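Local coordinates for ORF10 (Moritella marina, PDB 6RIW), which forms the ketosynthase-chain length factor part of a polyunsaturated fatty acid synthase and probably extends carrier-bound acyl chains by condensation, at residues Thr110-Glu113 and Asn114-Val117; Tyr201-Lys204 and Leu205-Tyr209; Arg313-Asp317 and Ala318-Pro322; Leu675-Asn678 and Leu679-Ser683. All coordinates share one frame; numbering follows the deposited sequence.

Contact 1 (Thr110-Glu113 and Asn114-Val117)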
loop_
_atom_site.group_PDB
_atom_site.type_symbol
_atom_site.label_atom_id
_atom_site.label_comp_id
_atom_site.label_asym_id
_atom_site.label_seq_id
_atom_site.Cartn_x
_atom_site.Cartn_y
_atom_site.Cartn_z
ATOM N N THR A 110 21.146 -12.799 -16.987
ATOM C CA THR A 110 21.399 -11.421 -17.383
ATOM C C THR A 110 20.151 -10.768 -17.951
ATOM O O THR A 110 20.063 -9.533 -17.968
ATOM C CB THR A 110 22.536 -11.347 -18.409
ATOM O OG1 THR A 110 22.168 -12.111 -19.558
ATOM C CG2 THR A 110 23.820 -11.917 -17.825
ATOM N N ALA A 111 19.179 -11.568 -18.397
ATOM C CA ALA A 111 17.900 -11.031 -18.836
ATOM C C ALA A 111 17.178 -10.265 -17.731
ATOM O O ALA A 111 16.283 -9.463 -18.025
ATOM C CB ALA A 111 17.003 -12.164 -19.323
ATOM N N LEU A 112 17.517 -10.522 -16.474
ATOM C CA LEU A 112 16.877 -9.799 -15.381
ATOM C C LEU A 112 17.211 -8.314 -15.387
ATOM O O LEU A 112 16.491 -7.540 -14.752
ATOM C CB LEU A 112 17.250 -10.446 -14.045
ATOM C CG LEU A 112 16.804 -11.907 -13.918
ATOM C CD1 LEU A 112 17.181 -12.507 -12.552
ATOM C CD2 LEU A 112 15.324 -12.068 -14.212
ATOM N N GLU A 113 18.237 -7.890 -16.139
ATOM C CA GLU A 113 18.517 -6.467 -16.290
ATOM C C GLU A 113 17.324 -5.707 -16.849
ATOM O O GLU A 113 17.144 -4.520 -16.554
ATOM C CB GLU A 113 19.735 -6.272 -17.188
ATOM C CG GLU A 113 20.208 -4.833 -17.284
ATOM C CD GLU A 113 21.691 -4.731 -17.636
ATOM O OE1 GLU A 113 22.197 -5.631 -18.357
ATOM O OE2 GLU A 113 22.341 -3.752 -17.184
ATOM N N ASN A 114 16.491 -6.361 -17.647
ATOM C CA ASN A 114 15.313 -5.715 -18.210
ATOM C C ASN A 114 14.018 -6.295 -17.659
ATOM O O ASN A 114 13.008 -6.350 -18.367
ATOM C CB ASN A 114 15.363 -5.817 -19.735
ATOM C CG ASN A 114 16.537 -5.065 -20.299
ATOM O OD1 ASN A 114 17.434 -5.654 -20.894
ATOM N ND2 ASN A 114 16.569 -3.765 -20.066
ATOM N N CYS A 115 14.037 -6.735 -16.400
ATOM C CA CYS A 115 12.863 -7.277 -15.724
ATOM C C CYS A 115 12.462 -6.345 -14.585
ATOM O O CYS A 115 13.321 -5.911 -13.807
ATOM C CB CYS A 115 13.151 -8.671 -15.168
ATOM S SG CYS A 115 11.733 -9.550 -14.448
ATOM N N GLY A 116 11.172 -6.025 -14.497
ATOM C CA GLY A 116 10.636 -5.244 -13.403
ATOM C C GLY A 116 9.746 -6.104 -12.515
ATOM O O GLY A 116 9.580 -7.303 -12.741
ATOM N N VAL A 117 9.183 -5.472 -11.480
ATOM C CA VAL A 117 8.273 -6.191 -10.578
ATOM C C VAL A 117 7.210 -5.227 -10.057
ATOM O O VAL A 117 7.525 -4.108 -9.654
ATOM C CB VAL A 117 9.016 -6.888 -9.418
ATOM C CG1 VAL A 117 9.968 -5.924 -8.683
ATOM C CG2 VAL A 117 8.009 -7.548 -8.452
#
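Asn114 and Cys115 bond back to Ala111 and Leu112 as the chain leaves a short 3-10 turn and enters strand 115-120 of the ketosynthase's thiolase-like fold. The backbone N of Asn114 donates to Ala111 O at 3.1 Å, a three-residue step. The side chain of Asn114 folds back over the preceding peptide. Its CG is beside the backbone N (chi1 -64°) and lies 3.6 Å from Glu113 C. Asn114 also makes backbone hydrogen bonds to Asn216 and Met217. Cys115 repeats the step: its N donates to Leu112 O at 3.1 Å. Its CB meets the CD2 branch of Leu112 at 4.1 Å, while SG is turned anti to the backbone N (chi1 -174°), beside the carbonyl carbon. The same CB lies 3.6 Å from Leu112 O, so the backbone bond and the side-chain contact are made at one place. Both side chains are buried and both touch Met217 of the neighbouring strand 217-224. Gly116 has a backbone hydrogen bond to Met217, so the strand pairing is already under way. At Val117 the side chain packs on the side chains of Leu185 and Leu219.

Contact 2 (Tyr201-Lys204 and Leu205-Tyr209)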
loop_
_atom_site.group_PDB
_atom_site.type_symbol
_atom_site.label_atom_id
_atom_site.label_comp_id
_atom_site.label_asym_id
_atom_site.label_seq_id
_atom_site.Cartn_x
_atom_site.Cartn_y
_atom_site.Cartn_z
ATOM N N TYR A 201 -4.682 -6.172 -10.511
ATOM C CA TYR A 201 -4.097 -4.877 -10.861
ATOM C C TYR A 201 -2.613 -5.012 -11.184
ATOM O O TYR A 201 -2.125 -4.437 -12.167
ATOM C CB TYR A 201 -4.308 -3.874 -9.726
ATOM C CG TYR A 201 -5.632 -3.138 -9.856
ATOM C CD1 TYR A 201 -6.837 -3.818 -9.738
ATOM C CD2 TYR A 201 -5.671 -1.765 -10.109
ATOM C CE1 TYR A 201 -8.058 -3.160 -9.860
ATOM C CE2 TYR A 201 -6.882 -1.097 -10.251
ATOM C CZ TYR A 201 -8.072 -1.806 -10.123
ATOM O OH TYR A 201 -9.282 -1.170 -10.247
ATOM N N SER A 202 -1.867 -5.740 -10.349
ATOM C CA SER A 202 -0.435 -5.908 -10.595
ATOM C C SER A 202 -0.169 -6.615 -11.921
ATOM O O SER A 202 0.731 -6.219 -12.680
ATOM C CB SER A 202 0.213 -6.690 -9.440
ATOM O OG SER A 202 0.043 -5.960 -8.236
ATOM N N VAL A 203 -0.923 -7.676 -12.206
ATOM C CA VAL A 203 -0.708 -8.409 -13.458
ATOM C C VAL A 203 -1.036 -7.528 -14.662
ATOM O O VAL A 203 -0.251 -7.436 -15.623
ATOM C CB VAL A 203 -1.523 -9.719 -13.452
ATOM C CG1 VAL A 203 -1.565 -10.348 -14.860
ATOM C CG2 VAL A 203 -0.907 -10.684 -12.425
ATOM N N LYS A 204 -2.182 -6.843 -14.615
ATOM C CA LYS A 204 -2.587 -5.990 -15.723
ATOM C C LYS A 204 -1.578 -4.864 -15.953
ATOM O O LYS A 204 -1.176 -4.603 -17.089
ATOM C CB LYS A 204 -3.989 -5.434 -15.466
ATOM C CG LYS A 204 -4.494 -4.465 -16.535
ATOM C CD LYS A 204 -4.528 -5.137 -17.905
ATOM C CE LYS A 204 -4.924 -4.154 -19.029
ATOM N NZ LYS A 204 -4.483 -2.751 -18.778
ATOM N N LEU A 205 -1.139 -4.188 -14.886
ATOM C CA LEU A 205 -0.167 -3.115 -15.090
ATOM C C LEU A 205 1.184 -3.656 -15.532
ATOM O O LEU A 205 1.919 -2.973 -16.259
ATOM C CB LEU A 205 -0.019 -2.289 -13.799
ATOM C CG LEU A 205 -1.271 -1.521 -13.393
ATOM C CD1 LEU A 205 -0.970 -0.736 -12.115
ATOM C CD2 LEU A 205 -1.743 -0.572 -14.490
ATOM N N ALA A 206 1.540 -4.870 -15.117
ATOM C CA ALA A 206 2.801 -5.436 -15.588
ATOM C C ALA A 206 2.726 -5.755 -17.079
ATOM O O ALA A 206 3.698 -5.529 -17.816
ATOM C CB ALA A 206 3.168 -6.688 -14.780
ATOM N N CYS A 207 1.570 -6.257 -17.546
ATOM C CA CYS A 207 1.347 -6.394 -18.986
ATOM C C CYS A 207 1.493 -5.057 -19.703
ATOM O O CYS A 207 2.109 -4.990 -20.779
ATOM C CB CYS A 207 -0.041 -6.979 -19.282
ATOM S SG CYS A 207 -0.314 -8.654 -18.679
ATOM N N ASP A 208 0.930 -3.982 -19.130
ATOM C CA ASP A 208 1.077 -2.643 -19.717
ATOM C C ASP A 208 2.540 -2.258 -19.877
ATOM O O ASP A 208 2.921 -1.642 -20.879
ATOM C CB ASP A 208 0.400 -1.578 -18.847
ATOM C CG ASP A 208 -1.113 -1.678 -18.836
ATOM O OD1 ASP A 208 -1.702 -2.400 -19.674
ATOM O OD2 ASP A 208 -1.721 -1.003 -17.966
ATOM N N TYR A 209 3.371 -2.552 -18.868
ATOM C CA TYR A 209 4.776 -2.187 -18.972
ATOM C C TYR A 209 5.467 -2.999 -20.066
ATOM O O TYR A 209 6.391 -2.493 -20.721
ATOM C CB TYR A 209 5.489 -2.359 -17.623
ATOM C CG TYR A 209 5.285 -1.152 -16.689
ATOM C CD1 TYR A 209 4.033 -0.575 -16.558
ATOM C CD2 TYR A 209 6.357 -0.578 -15.973
ATOM C CE1 TYR A 209 3.810 0.543 -15.728
ATOM C CE2 TYR A 209 6.149 0.544 -15.134
ATOM C CZ TYR A 209 4.860 1.083 -15.015
ATOM O OH TYR A 209 4.593 2.182 -14.209
#
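Helix 198-211 is a buried helix of the ketosynthase half. In ketosynthases the helix at this place follows the turn that carries the nucleophilic cysteine. Lys204 and Asp208 of helix 198-211 form a salt bridge one turn apart. Lys204 NZ donates to Asp208 OD1 at 2.9 Å, on the syn lone pair, and more weakly to OD2 at 3.4 Å. Lys204 leaves the helix with CG anti to the backbone N. It then bends at chi2 (59°) and again at its last torsion, which together bring the amine to the carboxylate. Asp208 keeps its CG beside its own backbone N (chi1 -69°) and turns back to meet it. This brings OD1 to 3.4 Å from Lys204 O, two acceptors near each other that the ammonium charge probably helps to offset. An alanine in place of Asp208 would remove both carboxylate oxygens and would probably leave the Lys204 amine without its helical mate and freer to swing. Regular backbone bonds run beneath, such as Leu205 N to Tyr201 O at 2.9 Å. Leu205 CG sits 3.3 Å from that same Tyr201 O, and its side chain packs on Leu192. On another flank Val203 CG1 meets Cys207 SG at 4.4 Å, and both side chains touch Ile285. A helix packed between layers of strands, with one side turned to the partner domain's helix 668-682, is characteristic of the thiolase-like fold and its paired halves.

Contact 3 (Arg313-Asp317 and Ala318-Pro322)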
loop_
_atom_site.group_PDB
_atom_site.type_symbol
_atom_site.label_atom_id
_atom_site.label_comp_id
_atom_site.label_asym_id
_atom_site.label_seq_id
_atom_site.Cartn_x
_atom_site.Cartn_y
_atom_site.Cartn_z
ATOM N N ARG A 313 -15.001 -3.427 -20.785
ATOM C CA ARG A 313 -13.659 -2.958 -21.120
ATOM C C ARG A 313 -12.697 -4.113 -21.335
ATOM O O ARG A 313 -11.801 -4.012 -22.174
ATOM C CB ARG A 313 -13.130 -2.024 -20.014
ATOM C CG ARG A 313 -13.827 -0.685 -19.927
ATOM C CD ARG A 313 -13.205 0.166 -18.812
ATOM N NE ARG A 313 -13.703 1.536 -18.786
ATOM C CZ ARG A 313 -13.522 2.359 -17.755
ATOM N NH1 ARG A 313 -12.853 1.932 -16.682
ATOM N NH2 ARG A 313 -14.000 3.594 -17.787
ATOM N N ALA A 314 -12.871 -5.224 -20.608
ATOM C CA ALA A 314 -11.918 -6.327 -20.694
ATOM C C ALA A 314 -12.050 -7.090 -22.005
ATOM O O ALA A 314 -11.040 -7.431 -22.637
ATOM C CB ALA A 314 -12.106 -7.290 -19.515
ATOM N N TYR A 315 -13.281 -7.412 -22.409
ATOM C CA TYR A 315 -13.436 -8.184 -23.642
ATOM C C TYR A 315 -13.163 -7.327 -24.868
ATOM O O TYR A 315 -12.648 -7.834 -25.870
ATOM C CB TYR A 315 -14.820 -8.855 -23.670
ATOM C CG TYR A 315 -14.792 -9.976 -22.666
ATOM C CD1 TYR A 315 -14.173 -11.190 -22.978
ATOM C CD2 TYR A 315 -15.260 -9.787 -21.368
ATOM C CE1 TYR A 315 -14.070 -12.200 -22.044
ATOM C CE2 TYR A 315 -15.168 -10.798 -20.421
ATOM C CZ TYR A 315 -14.567 -11.997 -20.763
ATOM O OH TYR A 315 -14.459 -12.995 -19.816
ATOM N N ALA A 316 -13.445 -6.030 -24.792
ATOM C CA ALA A 316 -12.960 -5.122 -25.828
ATOM C C ALA A 316 -11.435 -5.114 -25.889
ATOM O O ALA A 316 -10.848 -5.171 -26.978
ATOM C CB ALA A 316 -13.490 -3.717 -25.575
ATOM N N ASP A 317 -10.772 -5.045 -24.731
ATOM C CA ASP A 317 -9.309 -5.016 -24.740
ATOM C C ASP A 317 -8.742 -6.318 -25.282
ATOM O O ASP A 317 -7.740 -6.307 -26.005
ATOM C CB ASP A 317 -8.756 -4.758 -23.337
ATOM C CG ASP A 317 -7.228 -4.762 -23.307
ATOM O OD1 ASP A 317 -6.615 -3.736 -23.693
ATOM O OD2 ASP A 317 -6.630 -5.790 -22.906
ATOM N N ALA A 318 -9.358 -7.451 -24.916
ATOM C CA ALA A 318 -8.888 -8.751 -25.372
ATOM C C ALA A 318 -9.251 -9.007 -26.829
ATOM O O ALA A 318 -8.670 -9.904 -27.450
ATOM C CB ALA A 318 -9.478 -9.868 -24.493
ATOM N N ASP A 319 -10.187 -8.230 -27.377
ATOM C CA ASP A 319 -10.760 -8.504 -28.700
ATOM C C ASP A 319 -11.325 -9.922 -28.759
ATOM O O ASP A 319 -11.113 -10.666 -29.721
ATOM C CB ASP A 319 -9.731 -8.270 -29.806
ATOM C CG ASP A 319 -10.357 -7.735 -31.087
ATOM O OD1 ASP A 319 -9.817 -6.756 -31.661
ATOM O OD2 ASP A 319 -11.385 -8.296 -31.521
ATOM N N VAL A 320 -12.052 -10.302 -27.712
ATOM C CA VAL A 320 -12.585 -11.649 -27.559
ATOM C C VAL A 320 -14.095 -11.549 -27.405
ATOM O O VAL A 320 -14.593 -10.749 -26.606
ATOM C CB VAL A 320 -11.953 -12.371 -26.354
ATOM C CG1 VAL A 320 -12.823 -13.514 -25.877
ATOM C CG2 VAL A 320 -10.569 -12.864 -26.713
ATOM N N ASP A 321 -14.814 -12.356 -28.169
ATOM C CA ASP A 321 -16.264 -12.429 -28.037
ATOM C C ASP A 321 -16.642 -13.043 -26.693
ATOM O O ASP A 321 -16.229 -14.173 -26.394
ATOM C CB ASP A 321 -16.854 -13.257 -29.182
ATOM C CG ASP A 321 -18.368 -13.130 -29.282
ATOM O OD1 ASP A 321 -19.030 -12.905 -28.250
ATOM O OD2 ASP A 321 -18.911 -13.271 -30.401
ATOM N N PRO A 322 -17.433 -12.358 -25.869
ATOM C CA PRO A 322 -17.835 -12.936 -24.575
ATOM C C PRO A 322 -18.625 -14.230 -24.702
ATOM O O PRO A 322 -18.802 -14.923 -23.685
ATOM C CB PRO A 322 -18.687 -11.829 -23.943
ATOM C CG PRO A 322 -18.325 -10.584 -24.670
ATOM C CD PRO A 322 -17.896 -10.971 -26.041
#
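Tyr315 has its CG anti to the carbonyl carbon (chi1 -72°), and Val320 has CG1 anti to the backbone N (chi1 159°). These torsions bring the ring atom Tyr315 CD1 to 4.0 Å from Val320 CG1. The methyl meets the edge of the ring, in its plane. Val320 O is also near that edge, 3.7 Å from Tyr315 CD1. Pro322 comes in obliquely, its CG 4.0 Å from Tyr315 CB. The chain can fold back this way because helix 304-318 ends in a Schellman motif. Asp319 is the C-prime residue, with a positive phi of 55°. Beyond it, Val320 N bonds to Tyr315 O at 3.1 Å, in the carbonyl plane. Asp319 N makes a weak bond to Ala316 O at 3.2 Å. Ala318 N bonds to Ala314 O at 2.8 Å, one turn back. Lys286, which belongs to the magnesium site, donates its NZ to Ala318 O, and Asp317 OD2 accepts the Gly288 N-H. The helix end thus lies against strand 283-292. Strand 443-450 takes Tyr315 OH at His446 NE2 and packs Val448 on Ala318, while Phe350 of helix 336-350 touches both Tyr315 and Pro322.

Contact 4 (Leu675-Asn678 and Leu679-Ser683)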
loop_
_atom_site.group_PDB
_atom_site.type_symbol
_atom_site.label_atom_id
_atom_site.label_comp_id
_atom_site.label_asym_id
_atom_site.label_seq_id
_atom_site.Cartn_x
_atom_site.Cartn_y
_atom_site.Cartn_z
ATOM N N LEU A 675 3.975 5.710 -14.055
ATOM C CA LEU A 675 2.734 4.956 -14.271
ATOM C C LEU A 675 1.695 5.779 -15.033
ATOM O O LEU A 675 1.036 5.266 -15.954
ATOM C CB LEU A 675 2.174 4.497 -12.918
ATOM C CG LEU A 675 0.845 3.725 -12.917
ATOM C CD1 LEU A 675 0.921 2.550 -13.893
ATOM C CD2 LEU A 675 0.553 3.233 -11.479
ATOM N N ALA A 676 1.522 7.053 -14.665
ATOM C CA ALA A 676 0.548 7.886 -15.374
ATOM C C ALA A 676 0.877 7.958 -16.869
ATOM O O ALA A 676 -0.009 7.806 -17.724
ATOM C CB ALA A 676 0.498 9.280 -14.756
ATOM N N GLU A 677 2.154 8.170 -17.202
ATOM C CA GLU A 677 2.565 8.112 -18.611
ATOM C C GLU A 677 2.124 6.794 -19.248
ATOM O O GLU A 677 1.548 6.762 -20.345
ATOM C CB GLU A 677 4.084 8.275 -18.724
ATOM C CG GLU A 677 4.592 8.206 -20.157
ATOM C CD GLU A 677 6.094 7.977 -20.276
ATOM O OE1 GLU A 677 6.533 6.801 -20.196
ATOM O OE2 GLU A 677 6.832 8.973 -20.488
ATOM N N ASN A 678 2.355 5.691 -18.548
ATOM C CA ASN A 678 2.029 4.400 -19.129
ATOM C C ASN A 678 0.523 4.237 -19.289
ATOM O O ASN A 678 0.060 3.629 -20.267
ATOM C CB ASN A 678 2.607 3.288 -18.269
ATOM C CG ASN A 678 3.135 2.173 -19.087
ATOM O OD1 ASN A 678 4.270 2.227 -19.581
ATOM N ND2 ASN A 678 2.319 1.141 -19.257
ATOM N N LEU A 679 -0.260 4.782 -18.348
ATOM C CA LEU A 679 -1.713 4.672 -18.456
ATOM C C LEU A 679 -2.234 5.384 -19.706
ATOM O O LEU A 679 -3.158 4.902 -20.375
ATOM C CB LEU A 679 -2.381 5.229 -17.195
ATOM C CG LEU A 679 -2.276 4.347 -15.936
ATOM C CD1 LEU A 679 -2.941 5.049 -14.753
ATOM C CD2 LEU A 679 -2.907 2.968 -16.134
ATOM N N PHE A 680 -1.657 6.534 -20.039
ATOM C CA PHE A 680 -2.085 7.229 -21.246
ATOM C C PHE A 680 -1.678 6.460 -22.498
ATOM O O PHE A 680 -2.388 6.505 -23.510
ATOM C CB PHE A 680 -1.520 8.645 -21.266
ATOM C CG PHE A 680 -2.145 9.567 -20.246
ATOM C CD1 PHE A 680 -3.514 9.719 -20.172
ATOM C CD2 PHE A 680 -1.341 10.297 -19.378
ATOM C CE1 PHE A 680 -4.092 10.588 -19.241
ATOM C CE2 PHE A 680 -1.900 11.161 -18.439
ATOM C CZ PHE A 680 -3.281 11.308 -18.371
ATOM N N GLN A 681 -0.563 5.725 -22.449
ATOM C CA GLN A 681 -0.151 4.951 -23.617
ATOM C C GLN A 681 -1.037 3.736 -23.855
ATOM O O GLN A 681 -1.156 3.277 -24.997
ATOM C CB GLN A 681 1.293 4.477 -23.460
ATOM C CG GLN A 681 2.335 5.575 -23.548
ATOM C CD GLN A 681 3.726 5.011 -23.433
ATOM O OE1 GLN A 681 4.250 4.877 -22.337
ATOM N NE2 GLN A 681 4.314 4.633 -24.558
ATOM N N THR A 682 -1.613 3.157 -22.800
ATOM C CA THR A 682 -2.224 1.837 -22.914
ATOM C C THR A 682 -3.730 1.832 -22.703
ATOM O O THR A 682 -4.344 0.763 -22.803
ATOM C CB THR A 682 -1.583 0.847 -21.928
ATOM O OG1 THR A 682 -1.789 1.295 -20.580
ATOM C CG2 THR A 682 -0.096 0.725 -22.176
ATOM N N SER A 683 -4.350 2.971 -22.418
ATOM C CA SER A 683 -5.772 2.983 -22.108
ATOM C C SER A 683 -6.353 4.282 -22.631
ATOM O O SER A 683 -5.640 5.112 -23.206
ATOM C CB SER A 683 -6.037 2.830 -20.602
ATOM O OG SER A 683 -5.748 4.032 -19.912
#
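The N-H groups of Leu679, Phe680 and Gln681 bond to the O atoms of Leu675, Ala676 and Glu677, and the backbone bonds then weaken at the last turn of helix 668-682. There Thr682 N reaches Asn678 O only weakly, at 3.1 Å with a bent angle of 127°. Thr682 OG1 adds a second bond to Asn678 O at 3.0 Å. Its chi1 of 61° places OG1 between the backbone N and carbonyl carbon. From there OG1 approaches Asn678 O from above its carbonyl plane. A valine in place of Thr682 would remove the hydroxyl and is likely to cost Asn678 O this donor at the helix end, where the Thr682 N-H bonds it weakly. Thr682 CG2 touches Asn678 ND2 at 3.8 Å, while Asn678 OD1 accepts from Lys214 NZ and Thr212 OG1. Ser683 OG donates to Leu679 O at 2.8 Å. Glu677 and Gln681 lie side by side, their flat ends 87° apart. Glu677 makes salt bridges to Lys214 and Arg466, and Gln681 NE2 donates to Lys464 O. Toward strand 576-581, Leu675 CD1 meets Leu679 CG at 4.2 Å. Phe680 packs on Val688 of strand 687-694, its CD2 3.3 Å from Ala676 O. This is the chain length factor's counterpart of helix 198-211, placed at the interface of two thiolase-like domains as in related ketosynthase dimers.

Contacts 2 and 4 meet directly, with centres 11 Å apart, and so join the ketosynthase to the chain length factor. Asn678 ND2 makes a weak, probable hydrogen bond to Asp208 O at 3.3 Å, and Tyr209 OH packs 3.3 Å from Leu675 CA. Contact 1 begins a strand nearby, its centre 15 Å from that of contact 2. Contact 3 approaches contacts 2 and 4 to about 5 Å between nearest atoms without touching either. Met1, a magnesium ligand, lies near all three: its side chain is about 5 Å from those of Asp208 and Asp317 and about 4 Å from that of Thr682. The magnesium ion itself is about 5 Å from the side chain of Asp317 and about 8 Å from that of Cys207.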